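DNA helicase uvsW (Enterobacteria phage T4, PDB 1RIF) unwinds duplex DNA in the 3'-5' direction at the expense of ATP, driving Holliday junction branch migration in recombination-dependent repair and helping reorganise stalled phage replication forks. Local coordinates at residues 100-112 with 175-187. The protein carries 1 engineered substitution. Residues are numbered along the deposited sequence; the frame is centred on the assembly and turned at random.
Sequences LSKLEIYSGNKRI and DDFVDYRLFSHAM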
loop_
_atom_site.group_PDB
_atom_site.type_symbol
_atom_site.label_atom_id
_atom_site.label_comp_id
_atom_site.label_asym_id
_atom_site.label_seq_id
_atom_site.Cartn_x
_atom_site.Cartn_y
_atom_site.Cartn_z
ATOM N N LEU A 100 13.995 17.344 5.532
ATOM C CA LEU A 100 13.016 17.712 6.552
ATOM C C LEU A 100 13.222 19.112 7.117
ATOM O O LEU A 100 12.261 19.795 7.463
ATOM C CB LEU A 100 13.054 16.721 7.717
ATOM C CG LEU A 100 12.332 15.376 7.613
ATOM C CD1 LEU A 100 12.600 14.587 8.888
ATOM C CD2 LEU A 100 10.826 15.593 7.402
ATOM N N SER A 101 14.475 19.536 7.223
ATOM C CA SER A 101 14.768 20.843 7.788
ATOM C C SER A 101 14.426 22.009 6.871
ATOM O O SER A 101 14.416 23.147 7.316
ATOM C CB SER A 101 16.238 20.925 8.214
ATOM O OG SER A 101 17.097 20.796 7.096
ATOM N N LYS A 102 14.138 21.739 5.603
ATOM C CA LYS A 102 13.788 22.815 4.674
ATOM C C LYS A 102 12.277 23.041 4.636
ATOM O O LYS A 102 11.790 24.012 4.054
ATOM C CB LYS A 102 14.312 22.503 3.265
ATOM C CG LYS A 102 13.551 21.433 2.495
ATOM C CD LYS A 102 12.527 22.053 1.567
ATOM C CE LYS A 102 11.789 20.998 0.747
ATOM N NZ LYS A 102 12.680 20.310 -0.217
ATOM N N LEU A 103 11.541 22.142 5.272
ATOM C CA LEU A 103 10.089 22.229 5.313
ATOM C C LEU A 103 9.624 23.162 6.433
ATOM O O LEU A 103 10.215 23.188 7.515
ATOM C CB LEU A 103 9.500 20.834 5.547
ATOM C CG LEU A 103 9.906 19.724 4.573
ATOM C CD1 LEU A 103 9.408 18.385 5.091
ATOM C CD2 LEU A 103 9.330 20.001 3.189
ATOM N N GLU A 104 8.570 23.930 6.168
ATOM C CA GLU A 104 7.999 24.826 7.168
ATOM C C GLU A 104 6.582 24.324 7.428
ATOM O O GLU A 104 5.640 24.707 6.738
ATOM C CB GLU A 104 7.966 26.268 6.654
ATOM C CG GLU A 104 9.289 26.747 6.073
ATOM C CD GLU A 104 9.392 28.265 5.995
ATOM O OE1 GLU A 104 8.373 28.925 5.678
ATOM O OE2 GLU A 104 10.500 28.793 6.242
ATOM N N ILE A 105 6.444 23.447 8.418
ATOM C CA ILE A 105 5.155 22.853 8.757
ATOM C C ILE A 105 4.432 23.683 9.804
ATOM O O ILE A 105 5.048 24.176 10.747
ATOM C CB ILE A 105 5.352 21.411 9.273
ATOM C CG1 ILE A 105 6.174 20.620 8.255
ATOM C CG2 ILE A 105 4.015 20.728 9.470
ATOM C CD1 ILE A 105 6.591 19.251 8.745
ATOM N N TYR A 106 3.121 23.828 9.640
ATOM C CA TYR A 106 2.319 24.628 10.564
ATOM C C TYR A 106 1.130 23.918 11.186
ATOM O O TYR A 106 0.775 22.797 10.822
ATOM C CB TYR A 106 1.775 25.888 9.865
ATOM C CG TYR A 106 2.817 26.881 9.399
ATOM C CD1 TYR A 106 3.634 26.602 8.298
ATOM C CD2 TYR A 106 2.980 28.104 10.047
ATOM C CE1 TYR A 106 4.588 27.522 7.851
ATOM C CE2 TYR A 106 3.930 29.030 9.609
ATOM C CZ TYR A 106 4.727 28.732 8.511
ATOM O OH TYR A 106 5.655 29.644 8.067
ATOM N N SER A 107 0.520 24.627 12.128
ATOM C CA SER A 107 -0.672 24.211 12.847
ATOM C C SER A 107 -1.341 25.561 13.048
ATOM O O SER A 107 -1.052 26.269 14.014
ATOM C CB SER A 107 -0.312 23.599 14.197
ATOM O OG SER A 107 -1.431 22.937 14.757
ATOM N N GLY A 108 -2.225 25.921 12.125
ATOM C CA GLY A 108 -2.855 27.220 12.202
ATOM C C GLY A 108 -1.778 28.206 11.777
ATOM O O GLY A 108 -1.309 28.173 10.639
ATOM N N ASN A 109 -1.358 29.071 12.692
ATOM C CA ASN A 109 -0.322 30.051 12.376
ATOM C C ASN A 109 0.944 29.753 13.153
ATOM O O ASN A 109 1.935 30.465 13.032
ATOM C CB ASN A 109 -0.805 31.466 12.702
ATOM C CG ASN A 109 -1.998 31.877 11.859
ATOM O OD1 ASN A 109 -1.918 31.911 10.624
ATOM N ND2 ASN A 109 -3.118 32.189 12.521
ATOM N N LYS A 110 0.903 28.695 13.953
ATOM C CA LYS A 110 2.057 28.296 14.743
ATOM C C LYS A 110 2.856 27.195 14.032
ATOM O O LYS A 110 2.294 26.185 13.606
ATOM C CB LYS A 110 1.598 27.816 16.124
ATOM C CG LYS A 110 2.734 27.340 17.037
ATOM C CD LYS A 110 2.380 27.473 18.531
ATOM C CE LYS A 110 2.209 28.953 18.935
ATOM N NZ LYS A 110 1.892 29.167 20.387
ATOM N N ARG A 111 4.164 27.404 13.887
ATOM C CA ARG A 111 5.012 26.406 13.257
ATOM C C ARG A 111 5.177 25.248 14.231
ATOM O O ARG A 111 5.251 25.450 15.443
ATOM C CB ARG A 111 6.373 27.000 12.895
ATOM C CG ARG A 111 6.348 27.829 11.616
ATOM C CD ARG A 111 7.649 28.601 11.434
ATOM N NE ARG A 111 8.607 28.007 10.489
ATOM C CZ ARG A 111 8.768 26.707 10.275
ATOM N NH1 ARG A 111 8.029 25.824 10.922
ATOM N NH2 ARG A 111 9.698 26.289 9.431
ATOM N N ILE A 112 5.210 24.034 13.691
ATOM C CA ILE A 112 5.350 22.824 14.493
ATOM C C ILE A 112 6.436 21.933 13.907
ATOM O O ILE A 112 6.909 22.169 12.799
ATOM C CB ILE A 112 4.030 22.017 14.519
ATOM C CG1 ILE A 112 2.872 22.909 14.968
ATOM C CG2 ILE A 112 4.157 20.830 15.467
ATOM C CD1 ILE A 112 2.995 23.425 16.394
ATOM N N ASP A 175 -7.990 18.857 4.397
ATOM C CA ASP A 175 -7.841 20.045 5.210
ATOM C C ASP A 175 -6.546 19.997 6.024
ATOM O O ASP A 175 -5.861 21.014 6.148
ATOM C CB ASP A 175 -9.046 20.201 6.137
ATOM C CG ASP A 175 -10.306 20.588 5.389
ATOM O OD1 ASP A 175 -10.215 20.828 4.167
ATOM O OD2 ASP A 175 -11.384 20.656 6.022
ATOM N N ASP A 176 -6.202 18.826 6.568
ATOM C CA ASP A 176 -4.976 18.698 7.351
ATOM C C ASP A 176 -3.764 19.042 6.504
ATOM O O ASP A 176 -2.922 19.836 6.918
ATOM C CB ASP A 176 -4.811 17.280 7.892
ATOM C CG ASP A 176 -5.846 16.925 8.941
ATOM O OD1 ASP A 176 -6.430 17.848 9.550
ATOM O OD2 ASP A 176 -6.063 15.712 9.167
ATOM N N PHE A 177 -3.678 18.430 5.322
ATOM C CA PHE A 177 -2.568 18.651 4.388
ATOM C C PHE A 177 -2.365 20.132 4.097
ATOM O O PHE A 177 -1.231 20.604 3.999
ATOM C CB PHE A 177 -2.826 17.903 3.066
ATOM C CG PHE A 177 -2.424 16.439 3.089
ATOM C CD1 PHE A 177 -2.561 15.669 4.246
ATOM C CD2 PHE A 177 -1.912 15.830 1.942
ATOM C CE1 PHE A 177 -2.191 14.321 4.256
ATOM C CE2 PHE A 177 -1.542 14.481 1.950
ATOM C CZ PHE A 177 -1.682 13.732 3.105
ATOM N N VAL A 178 -3.464 20.862 3.948
ATOM C CA VAL A 178 -3.388 22.292 3.669
ATOM C C VAL A 178 -3.031 23.068 4.946
ATOM O O VAL A 178 -2.346 24.090 4.885
ATOM C CB VAL A 178 -4.731 22.819 3.067
ATOM C CG1 VAL A 178 -4.642 24.316 2.789
ATOM C CG2 VAL A 178 -5.048 22.078 1.768
ATOM N N ASP A 179 -3.476 22.586 6.107
ATOM C CA ASP A 179 -3.151 23.273 7.357
ATOM C C ASP A 179 -1.645 23.214 7.611
ATOM O O ASP A 179 -1.048 24.186 8.090
ATOM C CB ASP A 179 -3.903 22.659 8.539
ATOM C CG ASP A 179 -3.715 23.450 9.828
ATOM O OD1 ASP A 179 -3.971 24.671 9.821
ATOM O OD2 ASP A 179 -3.318 22.854 10.853
ATOM N N TYR A 180 -1.038 22.074 7.284
ATOM C CA TYR A 180 0.406 21.889 7.459
ATOM C C TYR A 180 1.167 22.841 6.537
ATOM O O TYR A 180 2.298 23.263 6.829
ATOM C CB TYR A 180 0.800 20.453 7.108
ATOM C CG TYR A 180 0.299 19.418 8.075
ATOM C CD1 TYR A 180 -0.269 18.232 7.616
ATOM C CD2 TYR A 180 0.406 19.614 9.455
ATOM C CE1 TYR A 180 -0.719 17.268 8.499
ATOM C CE2 TYR A 180 -0.041 18.650 10.349
ATOM C CZ TYR A 180 -0.603 17.483 9.858
ATOM O OH TYR A 180 -1.051 16.521 10.728
ATOM N N ARG A 181 0.515 23.144 5.415
ATOM C CA ARG A 181 1.028 24.015 4.369
ATOM C C ARG A 181 1.998 23.293 3.453
ATOM O O ARG A 181 2.837 23.920 2.805
ATOM C CB ARG A 181 1.677 25.263 4.957
ATOM C CG ARG A 181 0.715 26.094 5.778
ATOM C CD ARG A 181 1.282 27.458 6.083
ATOM N NE ARG A 181 0.577 28.079 7.197
ATOM C CZ ARG A 181 0.778 29.327 7.598
ATOM N NH1 ARG A 181 1.663 30.083 6.965
ATOM N NH2 ARG A 181 0.101 29.814 8.631
ATOM N N LEU A 182 1.877 21.969 3.405
ATOM C CA LEU A 182 2.716 21.161 2.526
ATOM C C LEU A 182 2.008 21.036 1.169
ATOM O O LEU A 182 2.630 20.705 0.158
ATOM C CB LEU A 182 2.952 19.774 3.140
ATOM C CG LEU A 182 3.760 19.755 4.442
ATOM C CD1 LEU A 182 3.731 18.365 5.056
ATOM C CD2 LEU A 182 5.188 20.196 4.164
ATOM N N PHE A 183 0.708 21.323 1.165
ATOM C CA PHE A 183 -0.116 21.262 -0.040
ATOM C C PHE A 183 -1.156 22.376 -0.032
ATOM O O PHE A 183 -1.456 22.947 1.016
ATOM C CB PHE A 183 -0.879 19.922 -0.132
ATOM C CG PHE A 183 0.001 18.715 -0.255
ATOM C CD1 PHE A 183 0.596 18.152 0.870
ATOM C CD2 PHE A 183 0.252 18.148 -1.504
ATOM C CE1 PHE A 183 1.434 17.039 0.753
ATOM C CE2 PHE A 183 1.087 17.036 -1.632
ATOM C CZ PHE A 183 1.679 16.483 -0.495
ATOM N N SER A 184 -1.706 22.667 -1.208
ATOM C CA SER A 184 -2.768 23.662 -1.358
ATOM C C SER A 184 -3.990 22.862 -1.834
ATOM O O SER A 184 -3.834 21.746 -2.338
ATOM C CB SER A 184 -2.389 24.707 -2.406
ATOM O OG SER A 184 -2.314 24.131 -3.693
ATOM N N HIS A 185 -5.197 23.406 -1.676
ATOM C CA HIS A 185 -6.393 22.668 -2.098
ATOM C C HIS A 185 -6.471 22.339 -3.578
ATOM O O HIS A 185 -6.958 21.266 -3.953
ATOM C CB HIS A 185 -7.666 23.394 -1.664
ATOM C CG HIS A 185 -8.111 23.019 -0.285
ATOM N ND1 HIS A 185 -8.019 23.878 0.790
ATOM C CD2 HIS A 185 -8.583 21.848 0.206
ATOM C CE1 HIS A 185 -8.414 23.252 1.884
ATOM N NE2 HIS A 185 -8.760 22.019 1.557
ATOM N N ALA A 186 -5.988 23.248 -4.424
ATOM C CA ALA A 186 -6.012 23.014 -5.861
ATOM C C ALA A 186 -5.205 21.760 -6.209
ATOM O O ALA A 186 -5.364 21.184 -7.286
ATOM C CB ALA A 186 -5.452 24.227 -6.597
ATOM N N MET A 187 -4.349 21.339 -5.283
ATOM C CA MET A 187 -3.501 20.158 -5.461
ATOM C C MET A 187 -4.134 18.848 -4.944
ATOM O O MET A 187 -3.586 17.760 -5.138
ATOM C CB MET A 187 -2.174 20.369 -4.720
ATOM C CG MET A 187 -1.384 21.606 -5.122
ATOM S SD MET A 187 0.013 21.873 -3.993
ATOM C CE MET A 187 1.147 20.572 -4.504
HETATM O O HOH W 1 5.097 25.297 4.200
HETATM O O HOH W 2 -1.356 21.350 11.567
HETATM O O HOH W 3 -1.539 26.618 8.428
#
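Arg181 lays its guanidinium flat over one face of the Tyr106 ring, CZ 3.6 Å from the ring centroid and the planes 6° apart, a stacked cation-pi pair. CG of Arg181 stands anti to its own carbonyl carbon (chi1 -60°), and the chain then runs extended to NE, with CD passing over Tyr106 CD1. CG of Arg111 lies against the opposite ring face. The guanidinium is also held at its edge: NH2 donates to Gly108 O at 3.0 Å, in the carbonyl plane on a lone pair, while NE donates to water 3.

These bonds join a small beta hairpin, strands 106-107 and 110-111 with a type II' turn from Ser107 to Lys110, to the C-terminal end of helix 167-180 in the RecA-like, ATP-binding domain of this SF2 helicase. Arg181, with positive phi, is where the chain leaves the helix. Backbone bonding continues with Tyr106 N to Tyr180 O at 3.0 Å. At the turn, Gly108 N donates to Asp179 OD1 (3.1 Å) on its syn side, 25° out of the carboxylate plane. Water 1 bridges Glu104 O and Arg181 O.

Apolar contacts add to this: Ile105 CG2 meets Tyr180 CD2 at 3.8 Å, the two side chains crossing at a slant, and Leu182 CD2 touches Ile105 CG1 and Leu103 CD2. The Tyr180 hydroxyl hydrogen-bonds Ser142 OG, in the predicted ATP-binding P-loop segment.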